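Local atomic coordinates of aromatic amino acid exporter YddG (Starkeya novella, PDB entry 5I20), a protein that exports amino acids of many kinds, including threonine, methionine, lysine and glutamate, across the bacterial inner membrane. Residues 17-22 and 252-257; 104-109 and 120-125; 61-66 and 175-180. All blocks are in the same frame, centred on the assembly; numbering follows the deposited sequence.

Contact 1: residues 17-22 and 252-257; sequences WSTLAL and TLLLVV. With OLC ((2R)-2,3-dihydroxypropyl (9Z)-octadec-9-enoate), chain G.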
ATOM      1  N   TRP A  17      -3.928   5.755  -1.468  1.00 41.21           N
ATOM      2  CA  TRP A  17      -2.563   5.630  -0.962  1.00 42.49           C
ATOM      3  C   TRP A  17      -1.641   6.683  -1.575  1.00 41.01           C
ATOM      4  O   TRP A  17      -0.576   6.972  -1.036  1.00 40.95           O
ATOM      5  CB  TRP A  17      -2.020   4.224  -1.223  1.00 41.81           C
ATOM      6  CG  TRP A  17      -2.728   3.171  -0.424  1.00 44.54           C
ATOM      7  CD1 TRP A  17      -3.324   3.330   0.793  1.00 45.73           C
ATOM      8  CD2 TRP A  17      -2.931   1.801  -0.796  1.00 45.19           C
ATOM      9  NE1 TRP A  17      -3.877   2.143   1.209  1.00 49.26           N
ATOM     10  CE2 TRP A  17      -3.653   1.189   0.250  1.00 49.93           C
ATOM     11  CE3 TRP A  17      -2.573   1.035  -1.909  1.00 42.83           C
ATOM     12  CZ2 TRP A  17      -4.024  -0.155   0.215  1.00 46.36           C
ATOM     13  CZ3 TRP A  17      -2.938  -0.299  -1.941  1.00 44.77           C
ATOM     14  CH2 TRP A  17      -3.657  -0.880  -0.885  1.00 45.94           C
ATOM     15  N   SER A  18      -2.064   7.260  -2.695  1.00 43.83           N
ATOM     16  CA  SER A  18      -1.307   8.327  -3.339  1.00 45.03           C
ATOM     17  C   SER A  18      -1.333   9.619  -2.518  1.00 46.96           C
ATOM     18  O   SER A  18      -0.470  10.483  -2.689  1.00 46.22           O
ATOM     19  CB  SER A  18      -1.849   8.599  -4.747  1.00 49.23           C
ATOM     20  OG  SER A  18      -1.809   7.433  -5.553  1.00 54.14           O
ATOM     21  N   THR A  19      -2.321   9.752  -1.634  1.00 43.26           N
ATOM     22  CA  THR A  19      -2.479  10.977  -0.844  1.00 45.15           C
ATOM     23  C   THR A  19      -1.684  10.959   0.466  1.00 44.50           C
ATOM     24  O   THR A  19      -1.713  11.931   1.220  1.00 49.02           O
ATOM     25  CB  THR A  19      -3.965  11.249  -0.497  1.00 46.95           C
ATOM     26  OG1 THR A  19      -4.422  10.296   0.474  1.00 45.32           O
ATOM     27  CG2 THR A  19      -4.841  11.171  -1.740  1.00 44.41           C
ATOM     28  N   LEU A  20      -0.980   9.861   0.728  1.00 43.19           N
ATOM     29  CA  LEU A  20      -0.249   9.683   1.984  1.00 45.70           C
ATOM     30  C   LEU A  20       0.786  10.770   2.257  1.00 52.20           C
ATOM     31  O   LEU A  20       0.851  11.311   3.364  1.00 55.27           O
ATOM     32  CB  LEU A  20       0.442   8.319   2.002  1.00 49.88           C
ATOM     33  CG  LEU A  20      -0.458   7.120   2.289  1.00 56.90           C
ATOM     34  CD1 LEU A  20       0.335   5.823   2.241  1.00 56.05           C
ATOM     35  CD2 LEU A  20      -1.137   7.291   3.636  1.00 61.03           C
ATOM     36  N   ALA A  21       1.599  11.081   1.250  1.00 52.36           N
ATOM     37  CA  ALA A  21       2.674  12.058   1.403  1.00 53.25           C
ATOM     38  C   ALA A  21       2.132  13.454   1.707  1.00 56.31           C
ATOM     39  O   ALA A  21       2.826  14.283   2.291  1.00 63.35           O
ATOM     40  CB  ALA A  21       3.539  12.090   0.154  1.00 43.23           C
ATOM     41  N   LEU A  22       0.890  13.703   1.310  1.00 61.11           N
ATOM     42  CA  LEU A  22       0.260  15.000   1.521  1.00 61.98           C
ATOM     43  C   LEU A  22      -0.075  15.220   2.994  1.00 68.49           C
ATOM     44  O   LEU A  22       0.018  16.337   3.499  1.00 71.75           O
ATOM     45  CB  LEU A  22      -1.005  15.118   0.669  1.00 58.72           C
ATOM     46  CG  LEU A  22      -1.177  16.384  -0.175  1.00 61.57           C
ATOM     47  CD1 LEU A  22      -2.508  16.349  -0.914  1.00 63.33           C
ATOM     48  CD2 LEU A  22      -1.067  17.640   0.675  1.00 60.51           C
ATOM     49  N   THR A 252       3.462  12.394  -6.211  1.00 42.92           N
ATOM     50  CA  THR A 252       4.279  13.547  -6.567  1.00 42.07           C
ATOM     51  C   THR A 252       3.454  14.614  -7.282  1.00 49.74           C
ATOM     52  O   THR A 252       3.633  15.809  -7.042  1.00 53.68           O
ATOM     53  CB  THR A 252       5.464  13.137  -7.458  1.00 43.63           C
ATOM     54  OG1 THR A 252       6.216  12.107  -6.806  1.00 44.51           O
ATOM     55  CG2 THR A 252       6.367  14.328  -7.730  1.00 41.99           C
ATOM     56  N   LEU A 253       2.551  14.182  -8.159  1.00 47.05           N
ATOM     57  CA  LEU A 253       1.652  15.107  -8.847  1.00 49.79           C
ATOM     58  C   LEU A 253       0.792  15.892  -7.855  1.00 45.29           C
ATOM     59  O   LEU A 253       0.493  17.064  -8.079  1.00 45.36           O
ATOM     60  CB  LEU A 253       0.754  14.360  -9.839  1.00 48.71           C
ATOM     61  CG  LEU A 253       1.385  13.841 -11.135  1.00 52.68           C
ATOM     62  CD1 LEU A 253       0.392  12.991 -11.917  1.00 53.81           C
ATOM     63  CD2 LEU A 253       1.882  14.994 -11.988  1.00 55.97           C
ATOM     64  N   LEU A 254       0.396  15.246  -6.763  1.00 43.41           N
ATOM     65  CA  LEU A 254      -0.417  15.905  -5.744  1.00 49.46           C
ATOM     66  C   LEU A 254       0.373  16.996  -5.040  1.00 48.64           C
ATOM     67  O   LEU A 254      -0.128  18.098  -4.831  1.00 49.38           O
ATOM     68  CB  LEU A 254      -0.938  14.895  -4.722  1.00 55.22           C
ATOM     69  CG  LEU A 254      -2.191  14.111  -5.112  1.00 63.14           C
ATOM     70  CD1 LEU A 254      -2.556  13.116  -4.019  1.00 64.53           C
ATOM     71  CD2 LEU A 254      -3.349  15.061  -5.384  1.00 63.83           C
ATOM     72  N   LEU A 255       1.611  16.676  -4.676  1.00 47.66           N
ATOM     73  CA  LEU A 255       2.496  17.628  -4.017  1.00 46.04           C
ATOM     74  C   LEU A 255       2.808  18.823  -4.914  1.00 54.62           C
ATOM     75  O   LEU A 255       2.890  19.957  -4.437  1.00 51.99           O
ATOM     76  CB  LEU A 255       3.793  16.941  -3.589  1.00 47.82           C
ATOM     77  CG  LEU A 255       3.652  15.796  -2.585  1.00 47.70           C
ATOM     78  CD1 LEU A 255       5.012  15.212  -2.250  1.00 43.61           C
ATOM     79  CD2 LEU A 255       2.946  16.276  -1.325  1.00 46.39           C
ATOM     80  N   VAL A 256       2.977  18.570  -6.210  1.00 46.90           N
ATOM     81  CA  VAL A 256       3.239  19.645  -7.165  1.00 48.22           C
ATOM     82  C   VAL A 256       2.034  20.574  -7.262  1.00 67.69           C
ATOM     83  O   VAL A 256       2.176  21.799  -7.251  1.00 69.61           O
ATOM     84  CB  VAL A 256       3.587  19.100  -8.568  1.00 66.91           C
ATOM     85  CG1 VAL A 256       3.690  20.238  -9.574  1.00 48.97           C
ATOM     86  CG2 VAL A 256       4.886  18.311  -8.530  1.00 46.44           C
ATOM     87  N   VAL A 257       0.845  19.984  -7.342  1.00 60.90           N
ATOM     88  CA  VAL A 257      -0.392  20.757  -7.385  1.00 59.06           C
ATOM     89  C   VAL A 257      -0.638  21.448  -6.043  1.00 61.76           C
ATOM     90  O   VAL A 257      -1.122  22.579  -6.000  1.00 69.01           O
ATOM     91  CB  VAL A 257      -1.602  19.863  -7.751  1.00 62.93           C
ATOM     92  CG1 VAL A 257      -2.912  20.619  -7.571  1.00 67.96           C
ATOM     93  CG2 VAL A 257      -1.473  19.360  -9.180  1.00 57.10           C
TER
HETATM   94  C10 OLC G 301       0.854  -0.376   0.556  1.00 36.01           C
HETATM   95  C9  OLC G 301      -0.397   0.272   1.038  1.00 40.57           C
HETATM   96  C11 OLC G 301       1.867  -0.827   1.549  1.00 36.53           C
HETATM   97  C8  OLC G 301      -0.614   0.485   2.496  1.00 38.74           C
HETATM   98  C16 OLC G 301       5.566   2.594   1.137  1.00 60.24           C
HETATM   99  C12 OLC G 301       3.229  -0.762   0.946  1.00 44.11           C
HETATM  100  C7  OLC G 301      -0.333   1.902   2.864  1.00 49.90           C
HETATM  101  C15 OLC G 301       5.536   1.507   2.159  1.00 57.38           C
HETATM  102  C13 OLC G 301       4.239  -0.557   2.025  1.00 50.32           C
HETATM  103  C6  OLC G 301      -0.598   2.104   4.319  1.00 57.95           C
HETATM  104  C14 OLC G 301       5.415   0.182   1.484  1.00 54.38           C
HETATM  105  C5  OLC G 301       0.642   2.585   4.994  1.00 64.58           C
HETATM  106  C4  OLC G 301       0.303   3.169   6.325  1.00 66.13           C
HETATM  107  C3  OLC G 301       1.510   3.828   6.907  1.00 66.59           C
HETATM  108  C2  OLC G 301       1.121   4.585   8.132  1.00 70.57           C

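Contact 2: residues 104-109 and 120-125; sequences LIVLFS and AHVAGA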
ATOM      1  N   LEU A 104       6.315  -7.672  -6.968  1.00 36.61           N
ATOM      2  CA  LEU A 104       6.169  -8.940  -6.265  1.00 39.52           C
ATOM      3  C   LEU A 104       4.761  -9.505  -6.414  1.00 45.82           C
ATOM      4  O   LEU A 104       4.587 -10.706  -6.606  1.00 48.07           O
ATOM      5  CB  LEU A 104       6.520  -8.771  -4.785  1.00 39.05           C
ATOM      6  CG  LEU A 104       7.994  -8.506  -4.480  1.00 36.64           C
ATOM      7  CD1 LEU A 104       8.226  -8.330  -2.988  1.00 34.75           C
ATOM      8  CD2 LEU A 104       8.859  -9.631  -5.034  1.00 37.99           C
ATOM      9  N   ILE A 105       3.762  -8.633  -6.325  1.00 45.95           N
ATOM     10  CA  ILE A 105       2.377  -9.038  -6.527  1.00 44.37           C
ATOM     11  C   ILE A 105       2.172  -9.605  -7.934  1.00 35.90           C
ATOM     12  O   ILE A 105       1.538 -10.649  -8.101  1.00 36.71           O
ATOM     13  CB  ILE A 105       1.404  -7.859  -6.288  1.00 42.87           C
ATOM     14  CG1 ILE A 105       1.311  -7.551  -4.790  1.00 43.23           C
ATOM     15  CG2 ILE A 105       0.026  -8.166  -6.851  1.00 36.12           C
ATOM     16  CD1 ILE A 105       0.346  -6.443  -4.447  1.00 41.41           C
ATOM     17  N   VAL A 106       2.716  -8.921  -8.936  1.00 35.48           N
ATOM     18  CA  VAL A 106       2.626  -9.390 -10.315  1.00 48.81           C
ATOM     19  C   VAL A 106       3.256 -10.774 -10.446  1.00 44.62           C
ATOM     20  O   VAL A 106       2.642 -11.691 -10.990  1.00 45.80           O
ATOM     21  CB  VAL A 106       3.309  -8.419 -11.302  1.00 51.32           C
ATOM     22  CG1 VAL A 106       3.333  -9.013 -12.705  1.00 35.97           C
ATOM     23  CG2 VAL A 106       2.603  -7.071 -11.304  1.00 35.16           C
ATOM     24  N   LEU A 107       4.471 -10.921  -9.928  1.00 42.46           N
ATOM     25  CA  LEU A 107       5.172 -12.201  -9.966  1.00 42.12           C
ATOM     26  C   LEU A 107       4.448 -13.281  -9.152  1.00 46.38           C
ATOM     27  O   LEU A 107       4.322 -14.420  -9.603  1.00 43.07           O
ATOM     28  CB  LEU A 107       6.612 -12.033  -9.466  1.00 43.07           C
ATOM     29  CG  LEU A 107       7.531 -11.174 -10.345  1.00 47.80           C
ATOM     30  CD1 LEU A 107       8.891 -10.959  -9.694  1.00 45.89           C
ATOM     31  CD2 LEU A 107       7.690 -11.800 -11.727  1.00 45.49           C
ATOM     32  N   PHE A 108       3.957 -12.926  -7.968  1.00 44.93           N
ATOM     33  CA  PHE A 108       3.312 -13.912  -7.100  1.00 45.55           C
ATOM     34  C   PHE A 108       1.916 -14.295  -7.594  1.00 49.28           C
ATOM     35  O   PHE A 108       1.360 -15.305  -7.161  1.00 50.77           O
ATOM     36  CB  PHE A 108       3.226 -13.397  -5.656  1.00 42.13           C
ATOM     37  CG  PHE A 108       4.566 -13.216  -4.989  1.00 42.89           C
ATOM     38  CD1 PHE A 108       5.706 -13.805  -5.511  1.00 51.20           C
ATOM     39  CD2 PHE A 108       4.683 -12.456  -3.837  1.00 45.16           C
ATOM     40  CE1 PHE A 108       6.939 -13.634  -4.897  1.00 51.05           C
ATOM     41  CE2 PHE A 108       5.911 -12.285  -3.220  1.00 44.11           C
ATOM     42  CZ  PHE A 108       7.038 -12.875  -3.750  1.00 47.57           C
ATOM     43  N   SER A 109       1.353 -13.500  -8.501  1.00 50.82           N
ATOM     44  CA  SER A 109       0.019 -13.780  -9.029  1.00 48.03           C
ATOM     45  C   SER A 109       0.034 -15.012  -9.926  1.00 50.48           C
ATOM     46  O   SER A 109      -1.015 -15.583 -10.228  1.00 58.18           O
ATOM     47  CB  SER A 109      -0.530 -12.577  -9.800  1.00 42.44           C
ATOM     48  OG  SER A 109       0.184 -12.367 -11.004  1.00 40.42           O
ATOM     49  N   ALA A 120       3.486  -9.205 -20.888  1.00 40.66           N
ATOM     50  CA  ALA A 120       3.119  -7.793 -20.844  1.00 42.80           C
ATOM     51  C   ALA A 120       2.904  -7.295 -19.414  1.00 46.96           C
ATOM     52  O   ALA A 120       3.221  -6.148 -19.090  1.00 37.24           O
ATOM     53  CB  ALA A 120       1.874  -7.554 -21.679  1.00 39.68           C
ATOM     54  N   HIS A 121       2.358  -8.161 -18.568  1.00 38.06           N
ATOM     55  CA  HIS A 121       2.160  -7.832 -17.162  1.00 41.87           C
ATOM     56  C   HIS A 121       3.496  -7.572 -16.472  1.00 42.20           C
ATOM     57  O   HIS A 121       3.661  -6.575 -15.768  1.00 45.76           O
ATOM     58  CB  HIS A 121       1.404  -8.954 -16.448  1.00 37.94           C
ATOM     59  CG  HIS A 121       0.048  -9.221 -17.016  1.00 43.26           C
ATOM     60  ND1 HIS A 121      -0.455 -10.492 -17.193  1.00 45.48           N
ATOM     61  CD2 HIS A 121      -0.917  -8.374 -17.455  1.00 39.40           C
ATOM     62  CE1 HIS A 121      -1.665 -10.420 -17.715  1.00 41.12           C
ATOM     63  NE2 HIS A 121      -1.968  -9.143 -17.882  1.00 40.70           N
ATOM     64  N   VAL A 122       4.450  -8.472 -16.688  1.00 40.36           N
ATOM     65  CA  VAL A 122       5.775  -8.341 -16.099  1.00 42.81           C
ATOM     66  C   VAL A 122       6.498  -7.110 -16.653  1.00 42.47           C
ATOM     67  O   VAL A 122       7.104  -6.348 -15.902  1.00 35.12           O
ATOM     68  CB  VAL A 122       6.620  -9.610 -16.340  1.00 41.90           C
ATOM     69  CG1 VAL A 122       8.059  -9.400 -15.894  1.00 40.26           C
ATOM     70  CG2 VAL A 122       5.999 -10.796 -15.613  1.00 36.99           C
ATOM     71  N   ALA A 123       6.412  -6.914 -17.964  1.00 41.30           N
ATOM     72  CA  ALA A 123       7.012  -5.747 -18.603  1.00 40.29           C
ATOM     73  C   ALA A 123       6.381  -4.449 -18.105  1.00 38.99           C
ATOM     74  O   ALA A 123       7.069  -3.447 -17.924  1.00 36.82           O
ATOM     75  CB  ALA A 123       6.883  -5.847 -20.105  1.00 36.71           C
ATOM     76  N   GLY A 124       5.069  -4.470 -17.892  1.00 41.28           N
ATOM     77  CA  GLY A 124       4.360  -3.309 -17.386  1.00 35.58           C
ATOM     78  C   GLY A 124       4.823  -2.957 -15.987  1.00 42.13           C
ATOM     79  O   GLY A 124       5.028  -1.788 -15.665  1.00 40.58           O
ATOM     80  N   ALA A 125       5.000  -3.982 -15.160  1.00 34.73           N
ATOM     81  CA  ALA A 125       5.495  -3.800 -13.803  1.00 34.86           C
ATOM     82  C   ALA A 125       6.922  -3.254 -13.790  1.00 40.41           C
ATOM     83  O   ALA A 125       7.257  -2.396 -12.974  1.00 45.96           O
ATOM     84  CB  ALA A 125       5.426  -5.116 -13.038  1.00 34.27           C
TER

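Contact 3: residues 61-66 and 175-180; sequences LRQPWP and RVPTEV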
ATOM      1  N   LEU A  61     -17.587 -11.556  12.012  1.00 84.22           N
ATOM      2  CA  LEU A  61     -16.274 -11.626  12.647  1.00 81.39           C
ATOM      3  C   LEU A  61     -15.981 -13.013  13.214  1.00 80.70           C
ATOM      4  O   LEU A  61     -14.923 -13.241  13.801  1.00 81.67           O
ATOM      5  CB  LEU A  61     -16.158 -10.572  13.751  1.00 82.56           C
ATOM      6  CG  LEU A  61     -16.183  -9.114  13.284  1.00 82.15           C
ATOM      7  CD1 LEU A  61     -15.990  -8.173  14.461  1.00 83.09           C
ATOM      8  CD2 LEU A  61     -15.127  -8.867  12.213  1.00 77.13           C
ATOM      9  N   ARG A  62     -16.921 -13.937  13.040  1.00 74.79           N
ATOM     10  CA  ARG A  62     -16.694 -15.327  13.412  1.00 75.31           C
ATOM     11  C   ARG A  62     -15.947 -16.038  12.289  1.00 73.11           C
ATOM     12  O   ARG A  62     -16.560 -16.542  11.348  1.00 79.47           O
ATOM     13  CB  ARG A  62     -18.017 -16.034  13.713  1.00 80.27           C
ATOM     14  N   GLN A  63     -14.621 -16.068  12.390  1.00 66.10           N
ATOM     15  CA  GLN A  63     -13.778 -16.656  11.351  1.00 65.65           C
ATOM     16  C   GLN A  63     -12.773 -17.648  11.937  1.00 65.55           C
ATOM     17  O   GLN A  63     -12.389 -17.529  13.103  1.00 65.02           O
ATOM     18  CB  GLN A  63     -13.034 -15.554  10.585  1.00 64.13           C
ATOM     19  CG  GLN A  63     -13.936 -14.553   9.888  1.00 63.74           C
ATOM     20  CD  GLN A  63     -14.670 -15.153   8.705  1.00 67.37           C
ATOM     21  OE1 GLN A  63     -14.222 -16.135   8.115  1.00 71.60           O
ATOM     22  NE2 GLN A  63     -15.805 -14.562   8.353  1.00 62.19           N
ATOM     23  N   PRO A  64     -12.345 -18.634  11.130  1.00 65.26           N
ATOM     24  CA  PRO A  64     -11.287 -19.565  11.542  1.00 70.53           C
ATOM     25  C   PRO A  64      -9.953 -18.850  11.753  1.00 73.94           C
ATOM     26  O   PRO A  64      -9.775 -17.738  11.255  1.00 74.23           O
ATOM     27  CB  PRO A  64     -11.197 -20.546  10.365  1.00 70.34           C
ATOM     28  CG  PRO A  64     -12.494 -20.414   9.648  1.00 69.90           C
ATOM     29  CD  PRO A  64     -12.908 -18.988   9.816  1.00 66.32           C
ATOM     30  N   TRP A  65      -9.027 -19.483  12.469  1.00 72.19           N
ATOM     31  CA  TRP A  65      -7.733 -18.863  12.752  1.00 67.29           C
ATOM     32  C   TRP A  65      -6.840 -18.577  11.527  1.00 65.95           C
ATOM     33  O   TRP A  65      -6.040 -17.642  11.580  1.00 66.74           O
ATOM     34  CB  TRP A  65      -6.949 -19.716  13.763  1.00 66.81           C
ATOM     35  CG  TRP A  65      -6.521 -21.063  13.267  1.00 76.09           C
ATOM     36  CD1 TRP A  65      -7.186 -22.244  13.423  1.00 78.76           C
ATOM     37  CD2 TRP A  65      -5.320 -21.372  12.546  1.00 79.23           C
ATOM     38  NE1 TRP A  65      -6.479 -23.266  12.838  1.00 78.68           N
ATOM     39  CE2 TRP A  65      -5.331 -22.757  12.292  1.00 79.09           C
ATOM     40  CE3 TRP A  65      -4.243 -20.609  12.084  1.00 79.86           C
ATOM     41  CZ2 TRP A  65      -4.304 -23.397  11.600  1.00 80.70           C
ATOM     42  CZ3 TRP A  65      -3.224 -21.245  11.397  1.00 79.38           C
ATOM     43  CH2 TRP A  65      -3.262 -22.625  11.161  1.00 80.21           C
ATOM     44  N   PRO A  66      -6.951 -19.361  10.428  1.00 65.64           N
ATOM     45  CA  PRO A  66      -6.084 -18.960   9.310  1.00 59.91           C
ATOM     46  C   PRO A  66      -6.466 -17.609   8.709  1.00 60.74           C
ATOM     47  O   PRO A  66      -5.622 -16.949   8.102  1.00 58.26           O
ATOM     48  CB  PRO A  66      -6.290 -20.082   8.283  1.00 61.62           C
ATOM     49  CG  PRO A  66      -6.760 -21.243   9.072  1.00 63.15           C
ATOM     50  CD  PRO A  66      -7.602 -20.659  10.161  1.00 63.92           C
ATOM     51  N   ARG A 175     -13.884 -16.125  -0.220  1.00 58.90           N
ATOM     52  CA  ARG A 175     -15.177 -16.351   0.422  1.00 65.06           C
ATOM     53  C   ARG A 175     -15.366 -15.439   1.633  1.00 63.68           C
ATOM     54  O   ARG A 175     -16.496 -15.161   2.037  1.00 63.45           O
ATOM     55  CB  ARG A 175     -15.325 -17.816   0.842  1.00 66.14           C
ATOM     56  N   VAL A 176     -14.257 -14.975   2.204  1.00 58.15           N
ATOM     57  CA  VAL A 176     -14.301 -14.124   3.390  1.00 62.30           C
ATOM     58  C   VAL A 176     -14.784 -12.714   3.056  1.00 65.87           C
ATOM     59  O   VAL A 176     -14.207 -12.046   2.198  1.00 62.32           O
ATOM     60  CB  VAL A 176     -12.919 -14.035   4.067  1.00 60.23           C
ATOM     61  CG1 VAL A 176     -12.979 -13.119   5.276  1.00 57.63           C
ATOM     62  CG2 VAL A 176     -12.435 -15.422   4.468  1.00 63.33           C
ATOM     63  N   PRO A 177     -15.852 -12.260   3.739  1.00 67.94           N
ATOM     64  CA  PRO A 177     -16.452 -10.937   3.521  1.00 63.72           C
ATOM     65  C   PRO A 177     -15.457  -9.792   3.701  1.00 59.20           C
ATOM     66  O   PRO A 177     -14.522  -9.904   4.491  1.00 58.02           O
ATOM     67  CB  PRO A 177     -17.552 -10.870   4.586  1.00 67.46           C
ATOM     68  CG  PRO A 177     -17.891 -12.294   4.866  1.00 68.35           C
ATOM     69  CD  PRO A 177     -16.594 -13.040   4.745  1.00 69.17           C
ATOM     70  N   THR A 178     -15.670  -8.702   2.969  1.00 59.86           N
ATOM     71  CA  THR A 178     -14.767  -7.556   2.994  1.00 59.19           C
ATOM     72  C   THR A 178     -14.736  -6.885   4.363  1.00 55.48           C
ATOM     73  O   THR A 178     -13.688  -6.418   4.812  1.00 51.56           O
ATOM     74  CB  THR A 178     -15.168  -6.513   1.931  1.00 68.04           C
ATOM     75  OG1 THR A 178     -15.188  -7.132   0.640  1.00 75.68           O
ATOM     76  CG2 THR A 178     -14.187  -5.351   1.912  1.00 66.14           C
ATOM     77  N   GLU A 179     -15.884  -6.861   5.033  1.00 59.06           N
ATOM     78  CA  GLU A 179     -16.015  -6.196   6.328  1.00 67.10           C
ATOM     79  C   GLU A 179     -15.126  -6.816   7.407  1.00 66.04           C
ATOM     80  O   GLU A 179     -14.924  -6.222   8.464  1.00 63.88           O
ATOM     81  CB  GLU A 179     -17.477  -6.208   6.790  1.00 76.08           C
ATOM     82  CG  GLU A 179     -18.370  -7.201   6.058  1.00 84.33           C
ATOM     83  CD  GLU A 179     -18.893  -6.661   4.737  1.00 87.58           C
ATOM     84  OE1 GLU A 179     -19.205  -5.453   4.664  1.00 88.79           O
ATOM     85  OE2 GLU A 179     -18.987  -7.447   3.770  1.00 88.87           O
ATOM     86  N   VAL A 180     -14.601  -8.007   7.135  1.00 63.02           N
ATOM     87  CA  VAL A 180     -13.716  -8.691   8.073  1.00 60.86           C
ATOM     88  C   VAL A 180     -12.405  -7.911   8.248  1.00 56.87           C
ATOM     89  O   VAL A 180     -11.781  -7.963   9.311  1.00 57.25           O
ATOM     90  CB  VAL A 180     -13.437 -10.142   7.611  1.00 59.53           C
ATOM     91  CG1 VAL A 180     -12.418 -10.825   8.515  1.00 62.44           C
ATOM     92  CG2 VAL A 180     -14.737 -10.937   7.588  1.00 58.38           C
TER

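Contact 1: residues 17-22 and 252-257
L254 and L255, neighbours on helix 246-258, meet the chain where it leaves the turn at 17-20 and enters helix 20-27, with L22 as their main counterpart. L254 points straight at the other segment and uses one methyl for two partners: its CD1 lies 3.6 Å from the carbonyl O of S18 and 3.8 Å from CG2 of T19, the T19 and L254 side chains crossing at a slant. Its CB is brushed by CD1 of L22 at 4.4 Å. One residue on, L255 turns its end inward, and its CD2 sits 4.1 Å from CA of L22. The other branch, CD1, stands 4.2 Å from CB of A21, so the two methyls of L255 rest on A21 and L22 in the first turn of helix 20-27. L22 holds CG off a staggered position (chi1 -131°), and that CG lies 4.3 Å from CD2 of L255. The contact is van der Waals, although S18 O takes a weak hydrogen bond from S251 OG; the polar ends turn elsewhere, S18 OG to I14 O and T19 OG1 to L16 O.

W17, at the start of the turn, faces a bound monoolein instead of helix 246-258: lipid C9 sits over the centre of the indole, 3.4 Å above its plane. NE1 is bonded to P220 O, and the rings of W163 and W228 meet the indole at steep angles. An alanine here would probably leave the P220 carbonyl without its indole partner and open a gap between the lipid chain and the two remaining tryptophans.

Around the contact, helix 209-221 takes T19 and L20 through P220 and L216, S18 and A21 reach further back along helix 246-258, and helix 265-282 packs on T252 and L253 through L267.

Contact 2: residues 104-109 and 120-125
V106 carries this contact, pointing from helix 101-108 straight at helix 119-136 and splitting its two methyls between successive turns. CG2 meets CB of A125 at 3.8 Å. CG1, placed anti to the backbone N, reaches the turn before, where it lies 3.9 Å from the carbonyl O of H121 and 4.3 Å from CG2 of V122. The same V122 methyl is touched from beside V106 by CD2 of L107, at 4.4 Å, which closes the surface edge of the patch. H121 contributes its backbone and CB, while its imidazole leads away from V106.

Behind this first shell, each helix has a polar bond of its own. S109 OG donates to the carbonyl O of V106 at 2.5 Å, reaching it at a C=O angle of 133° and tilted 26° from the carbonyl plane; this ties the last residue of the segment back onto the turn that carries V106. On the other helix, ND1 of H121 accepts the backbone N-H of R118, fixing the ring against the start of its own helix, with R238 and A281 beside it and a sulfate ion, probably from the crystallisation liquor, nearby. L117, from the loop between the helices, touches V106, S109 and V122, and V242 packs on V106.

The two helix segments run antiparallel at 168°, their axes 9.7 Å apart. This is a helical hairpin: two consecutive transmembrane helices of the EamA-type exporter fold, joined by the short cytoplasmic loop 112-118.

Contact 3: residues 61-66 and 175-180
Q63 laid against V176, P177 and V180 makes a surface contact between two loops at the cytoplasmic side of the basket-shaped DMT transporter fold, the second passing at P177 into its transmembrane segment. One loop, 61-64, leads into helix 65-88, with P64 at the N-cap position; the other follows helix 150-169 and runs up to helix 181-199. The contact therefore joins the cytoplasmic N-terminal ends of two transmembrane helices that are more than a hundred residues apart in the chain.

Q63 carries most of it and points directly at the other loop. Its chain bends at the second torsion (chi2 -70°), and the amide at its end is shared among carbon neighbours: OE1 lies 4.1 Å from CG2 of V176, the Q63 and V176 side chains passing at a slant, while the nitrogen goes to P177 and V180. With P177 the approach is tip to tip, NE2 lying 4.0 Å from the ring carbon CD. All of these are van der Waals contacts. NE2 gives a hydrogen bond to V60 O within its own loop, a bond consistent with the amide being modelled this way round. L61 adds a looser touch, its CD2 standing 4.4 Å from CA of V180.

The receiving loop has its own ties. V180 N donates to P177 O at 3.3 Å, closing residues 177-180 into a turn whose last three residues already have helical backbone angles. K233 NZ holds the carbonyl of V176, and T178 packs on Y226, D229 and I230, so helix 224-234 backs this loop. Toward Q63, the nearest approach of the amide is that of NE2 to the methyl CG2 of V180, at 3.9 Å.

From the N terminus, the chain first lays down 17-22, whose partner 252-257 comes only near the end, so contact 1 closes a loop around almost everything else. Within that loop, 61-66 waits for 175-180, and contact 3 closes a second one; inside it, contact 2 closes the short hairpin from 104-109 to 120-125. The three are thus strictly nested, and none cross. Contacts 1 and 3 each join the first EamA region to the second, on opposite sides of the chain's centre, whereas contact 2 stays within the first. None touch: contacts 1 and 2 come nearest, about 7 Å between nearest atoms.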